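Long-range contact in extracellular solute-binding protein family 1 (Alicyclobacillus acidocaldarius subsp. acidocaldarius, PDB 4OVJ), which probably binds a solute outside the cell and delivers it to a membrane transporter for uptake: residues P374-M387 and G401-N415. Numbering follows the deposited sequence.
Sequences PQHDKEIDQDFANM and GAEQFMQEANDLLQN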
# COMPACT_ATOMS: atom_id res chain seq x y z
N PRO A 374 9.49 -12.38 -5.24
CA PRO A 374 10.08 -13.67 -4.87
C PRO A 374 10.37 -13.77 -3.37
O PRO A 374 10.34 -12.77 -2.66
CB PRO A 374 11.38 -13.70 -5.67
CG PRO A 374 11.75 -12.26 -5.85
CD PRO A 374 10.46 -11.50 -5.93
N GLN A 375 10.66 -14.99 -2.92
CA GLN A 375 10.82 -15.32 -1.50
C GLN A 375 11.93 -14.54 -0.80
O GLN A 375 11.83 -14.26 0.40
CB GLN A 375 11.08 -16.82 -1.34
CG GLN A 375 12.41 -17.29 -1.90
CD GLN A 375 12.65 -18.77 -1.68
OE1 GLN A 375 11.97 -19.41 -0.88
NE2 GLN A 375 13.63 -19.32 -2.39
N HIS A 376 12.97 -14.18 -1.54
CA HIS A 376 14.14 -13.48 -0.98
C HIS A 376 13.94 -11.96 -0.82
O HIS A 376 14.88 -11.26 -0.46
CB HIS A 376 15.38 -13.74 -1.86
CG HIS A 376 15.83 -15.17 -1.88
ND1 HIS A 376 16.12 -15.87 -0.73
CD2 HIS A 376 16.05 -16.02 -2.90
CE1 HIS A 376 16.50 -17.10 -1.05
NE2 HIS A 376 16.46 -17.21 -2.36
N ASP A 377 12.73 -11.45 -1.07
CA ASP A 377 12.49 -10.00 -1.03
C ASP A 377 12.89 -9.31 0.27
O ASP A 377 13.46 -8.22 0.24
CB ASP A 377 11.02 -9.68 -1.34
CG ASP A 377 10.74 -8.18 -1.38
OD1 ASP A 377 11.22 -7.50 -2.31
OD2 ASP A 377 10.06 -7.68 -0.47
N LYS A 378 12.58 -9.94 1.41
CA LYS A 378 12.90 -9.35 2.70
C LYS A 378 14.41 -9.13 2.86
O LYS A 378 14.84 -8.05 3.26
CB LYS A 378 12.33 -10.21 3.84
CG LYS A 378 12.41 -9.54 5.20
CD LYS A 378 11.42 -10.16 6.19
CE LYS A 378 11.46 -9.46 7.54
NZ LYS A 378 12.71 -9.79 8.30
N GLU A 379 15.20 -10.14 2.50
CA GLU A 379 16.66 -10.04 2.57
C GLU A 379 17.19 -9.00 1.59
O GLU A 379 18.04 -8.19 1.95
CB GLU A 379 17.32 -11.40 2.28
CG GLU A 379 18.84 -11.34 2.33
CD GLU A 379 19.52 -12.70 2.34
OE1 GLU A 379 18.83 -13.74 2.26
OE2 GLU A 379 20.78 -12.73 2.42
N ILE A 380 16.68 -9.03 0.36
CA ILE A 380 17.09 -8.08 -0.68
C ILE A 380 16.77 -6.64 -0.27
O ILE A 380 17.59 -5.74 -0.44
CB ILE A 380 16.45 -8.43 -2.04
CG1 ILE A 380 17.05 -9.76 -2.54
CG2 ILE A 380 16.72 -7.33 -3.06
CD1 ILE A 380 16.46 -10.29 -3.81
N ASP A 381 15.59 -6.44 0.29
CA ASP A 381 15.17 -5.13 0.82
C ASP A 381 16.18 -4.65 1.87
O ASP A 381 16.63 -3.49 1.85
CB ASP A 381 13.77 -5.28 1.41
CG ASP A 381 13.15 -3.97 1.86
OD1 ASP A 381 13.83 -3.16 2.50
OD2 ASP A 381 11.95 -3.78 1.62
N GLN A 382 16.56 -5.54 2.79
CA GLN A 382 17.53 -5.20 3.82
C GLN A 382 18.89 -4.89 3.20
O GLN A 382 19.53 -3.91 3.60
CB GLN A 382 17.63 -6.29 4.90
CG GLN A 382 18.49 -5.90 6.09
CD GLN A 382 17.99 -4.64 6.80
OE1 GLN A 382 16.90 -4.63 7.35
NE2 GLN A 382 18.79 -3.58 6.79
N ASP A 383 19.33 -5.70 2.23
CA ASP A 383 20.59 -5.44 1.53
C ASP A 383 20.56 -4.08 0.83
O ASP A 383 21.56 -3.36 0.81
CB ASP A 383 20.92 -6.53 0.49
CG ASP A 383 21.16 -7.90 1.12
OD1 ASP A 383 21.53 -7.96 2.32
OD2 ASP A 383 20.99 -8.92 0.40
N PHE A 384 19.41 -3.72 0.25
CA PHE A 384 19.29 -2.43 -0.41
C PHE A 384 19.46 -1.30 0.59
O PHE A 384 20.24 -0.36 0.37
CB PHE A 384 17.95 -2.32 -1.11
CG PHE A 384 17.81 -1.10 -1.98
CD1 PHE A 384 18.34 -1.09 -3.26
CD2 PHE A 384 17.17 0.04 -1.52
CE1 PHE A 384 18.21 0.02 -4.08
CE2 PHE A 384 17.04 1.15 -2.32
CZ PHE A 384 17.56 1.15 -3.60
N ALA A 385 18.75 -1.40 1.71
CA ALA A 385 18.85 -0.39 2.76
C ALA A 385 20.31 -0.25 3.24
O ALA A 385 20.80 0.85 3.45
CB ALA A 385 17.94 -0.76 3.92
N ASN A 386 21.01 -1.37 3.38
CA ASN A 386 22.40 -1.32 3.83
C ASN A 386 23.30 -0.64 2.79
O ASN A 386 24.19 0.13 3.14
CB ASN A 386 22.89 -2.74 4.14
CG ASN A 386 22.22 -3.34 5.37
OD1 ASN A 386 21.56 -2.65 6.14
ND2 ASN A 386 22.40 -4.63 5.56
N MSE A 387 23.03 -0.91 1.51
CA MSE A 387 23.78 -0.26 0.43
C MSE A 387 23.49 1.22 0.42
O MSE A 387 24.40 2.04 0.27
CB MSE A 387 23.47 -0.90 -0.91
CG MSE A 387 24.28 -0.27 -2.03
SE MSE A 387 23.31 1.25 -2.83
CE MSE A 387 21.91 0.21 -3.67
N GLY A 401 27.98 1.09 -5.20
CA GLY A 401 26.90 0.52 -4.42
C GLY A 401 25.87 -0.19 -5.28
O GLY A 401 25.46 -1.31 -4.96
N ALA A 402 25.47 0.46 -6.38
CA ALA A 402 24.53 -0.14 -7.32
C ALA A 402 25.08 -1.47 -7.85
O ALA A 402 24.38 -2.48 -7.79
CB ALA A 402 24.22 0.81 -8.46
N GLU A 403 26.32 -1.46 -8.33
CA GLU A 403 26.93 -2.68 -8.88
C GLU A 403 27.00 -3.81 -7.87
O GLU A 403 26.64 -4.95 -8.18
CB GLU A 403 28.33 -2.41 -9.42
CG GLU A 403 28.28 -2.00 -10.87
CD GLU A 403 29.50 -2.41 -11.67
OE1 GLU A 403 30.60 -2.52 -11.09
OE2 GLU A 403 29.34 -2.61 -12.90
N GLN A 404 27.45 -3.48 -6.67
CA GLN A 404 27.61 -4.45 -5.60
C GLN A 404 26.26 -5.03 -5.18
O GLN A 404 26.10 -6.25 -5.09
CB GLN A 404 28.30 -3.78 -4.41
CG GLN A 404 28.68 -4.72 -3.28
CD GLN A 404 29.69 -4.11 -2.32
OE1 GLN A 404 29.33 -3.41 -1.37
NE2 GLN A 404 30.98 -4.38 -2.55
N PHE A 405 25.29 -4.15 -4.95
CA PHE A 405 23.96 -4.59 -4.54
C PHE A 405 23.31 -5.51 -5.58
O PHE A 405 22.70 -6.51 -5.22
CB PHE A 405 23.02 -3.41 -4.25
CG PHE A 405 21.57 -3.81 -4.21
CD1 PHE A 405 21.06 -4.45 -3.09
CD2 PHE A 405 20.74 -3.63 -5.31
CE1 PHE A 405 19.74 -4.87 -3.05
CE2 PHE A 405 19.43 -4.05 -5.27
CZ PHE A 405 18.93 -4.67 -4.14
N MSE A 406 23.42 -5.14 -6.85
CA MSE A 406 22.75 -5.86 -7.94
C MSE A 406 23.37 -7.21 -8.15
O MSE A 406 22.64 -8.19 -8.36
CB MSE A 406 22.82 -5.06 -9.22
CG MSE A 406 21.85 -3.89 -9.15
SE MSE A 406 21.96 -2.81 -10.77
CE MSE A 406 21.01 -4.10 -11.93
N GLN A 407 24.69 -7.30 -8.08
CA GLN A 407 25.38 -8.59 -8.23
C GLN A 407 24.92 -9.53 -7.11
O GLN A 407 24.58 -10.68 -7.36
CB GLN A 407 26.90 -8.40 -8.19
CG GLN A 407 27.69 -9.67 -8.46
CD GLN A 407 29.16 -9.52 -8.12
OE1 GLN A 407 29.56 -8.64 -7.35
NE2 GLN A 407 29.98 -10.40 -8.68
N GLU A 408 24.91 -9.00 -5.89
CA GLU A 408 24.50 -9.76 -4.71
C GLU A 408 23.06 -10.28 -4.82
O GLU A 408 22.82 -11.48 -4.62
CB GLU A 408 24.66 -8.90 -3.46
CG GLU A 408 24.11 -9.50 -2.18
CD GLU A 408 24.61 -8.81 -0.91
OE1 GLU A 408 24.25 -9.27 0.19
OE2 GLU A 408 25.35 -7.81 -1.02
N ALA A 409 22.13 -9.38 -5.14
CA ALA A 409 20.73 -9.72 -5.25
C ALA A 409 20.48 -10.71 -6.39
O ALA A 409 19.74 -11.67 -6.21
CB ALA A 409 19.89 -8.45 -5.45
N ASN A 410 21.08 -10.47 -7.56
CA ASN A 410 20.91 -11.38 -8.70
C ASN A 410 21.46 -12.77 -8.42
O ASN A 410 20.88 -13.77 -8.84
CB ASN A 410 21.50 -10.81 -10.00
CG ASN A 410 20.53 -9.89 -10.73
OD1 ASN A 410 19.33 -10.16 -10.80
ND2 ASN A 410 21.06 -8.81 -11.30
N ASP A 411 22.57 -12.84 -7.69
CA ASP A 411 23.16 -14.13 -7.27
C ASP A 411 22.22 -14.89 -6.34
O ASP A 411 22.04 -16.10 -6.47
CB ASP A 411 24.52 -13.93 -6.57
CG ASP A 411 25.67 -13.68 -7.55
OD1 ASP A 411 25.48 -13.89 -8.77
OD2 ASP A 411 26.77 -13.28 -7.10
N LEU A 412 21.63 -14.16 -5.40
CA LEU A 412 20.66 -14.73 -4.48
C LEU A 412 19.40 -15.22 -5.21
O LEU A 412 18.90 -16.31 -4.94
CB LEU A 412 20.28 -13.69 -3.43
CG LEU A 412 19.33 -14.08 -2.31
CD1 LEU A 412 19.82 -15.32 -1.58
CD2 LEU A 412 19.19 -12.91 -1.34
N LEU A 413 18.88 -14.41 -6.13
CA LEU A 413 17.71 -14.82 -6.90
C LEU A 413 17.97 -16.05 -7.78
O LEU A 413 17.06 -16.84 -8.01
CB LEU A 413 17.21 -13.68 -7.76
CG LEU A 413 16.64 -12.50 -6.98
CD1 LEU A 413 16.38 -11.36 -7.96
CD2 LEU A 413 15.39 -12.88 -6.23
N GLN A 414 19.20 -16.20 -8.27
CA GLN A 414 19.57 -17.31 -9.16
C GLN A 414 19.82 -18.60 -8.36
O GLN A 414 19.63 -19.72 -8.87
CB GLN A 414 20.80 -16.95 -10.01
CG GLN A 414 20.86 -17.70 -11.33
CD GLN A 414 22.20 -17.57 -12.04
OE1 GLN A 414 22.89 -16.56 -11.92
NE2 GLN A 414 22.56 -18.60 -12.80
N ASN A 415 20.27 -18.44 -7.12
CA ASN A 415 20.37 -19.55 -6.17
C ASN A 415 19.06 -19.71 -5.38
O ASN A 415 18.87 -19.11 -4.32
CB ASN A 415 21.57 -19.35 -5.23
CG ASN A 415 21.69 -20.45 -4.17
OD1 ASN A 415 20.83 -21.32 -4.05
ND2 ASN A 415 22.77 -20.40 -3.39
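Phe405 swings its ring across to helix 377-387 because chi1 (164°) sets CG opposite the backbone N, while Leu412, turned the same way (chi1 -177°), carries its two methyls to His376 and Glu379. Both project from the second helix of an antiparallel helical hairpin that ends the chain of this periplasmic-binding-protein-like fold, its axes 10.0 Å apart at closest approach. Packing is knobs-into-holes in both directions: Phe405 enters a hole formed by Ile380, Asp383, Phe384 and Met387, and Ile380 one formed by Phe405, Ala409, Leu412 and Leu413. A flat ring suits the first hole because Phe384 can turn its edge to one face in a T-shaped stack, planes at 78°, while Ile380 CG2 reaches Phe405 CZ at 3.6 Å. Small Ala409 leaves room for the branched Ile380, whose CD1 meets Leu413 CD2 at 3.7 Å. Trp185 packs against Ile380 and both phenylalanines, tying the hairpin to helix 185-194. At the N-cap, His376 offers a flat face to Leu412 CD1, which lies 3.8 Å from the ring centroid in a CH-pi contact; replacing the imidazole by the methyl of an alanine is likely to leave Leu412 CD1 without its aromatic partner and open a gap beside it. At the solvent-exposed Glu408, the carboxylates of Asp383 and Glu408 crowd without a hydrogen bond, which may raise the pKa of one of them: Asp383 OD2 lies 3.3 Å from Glu408 OE1.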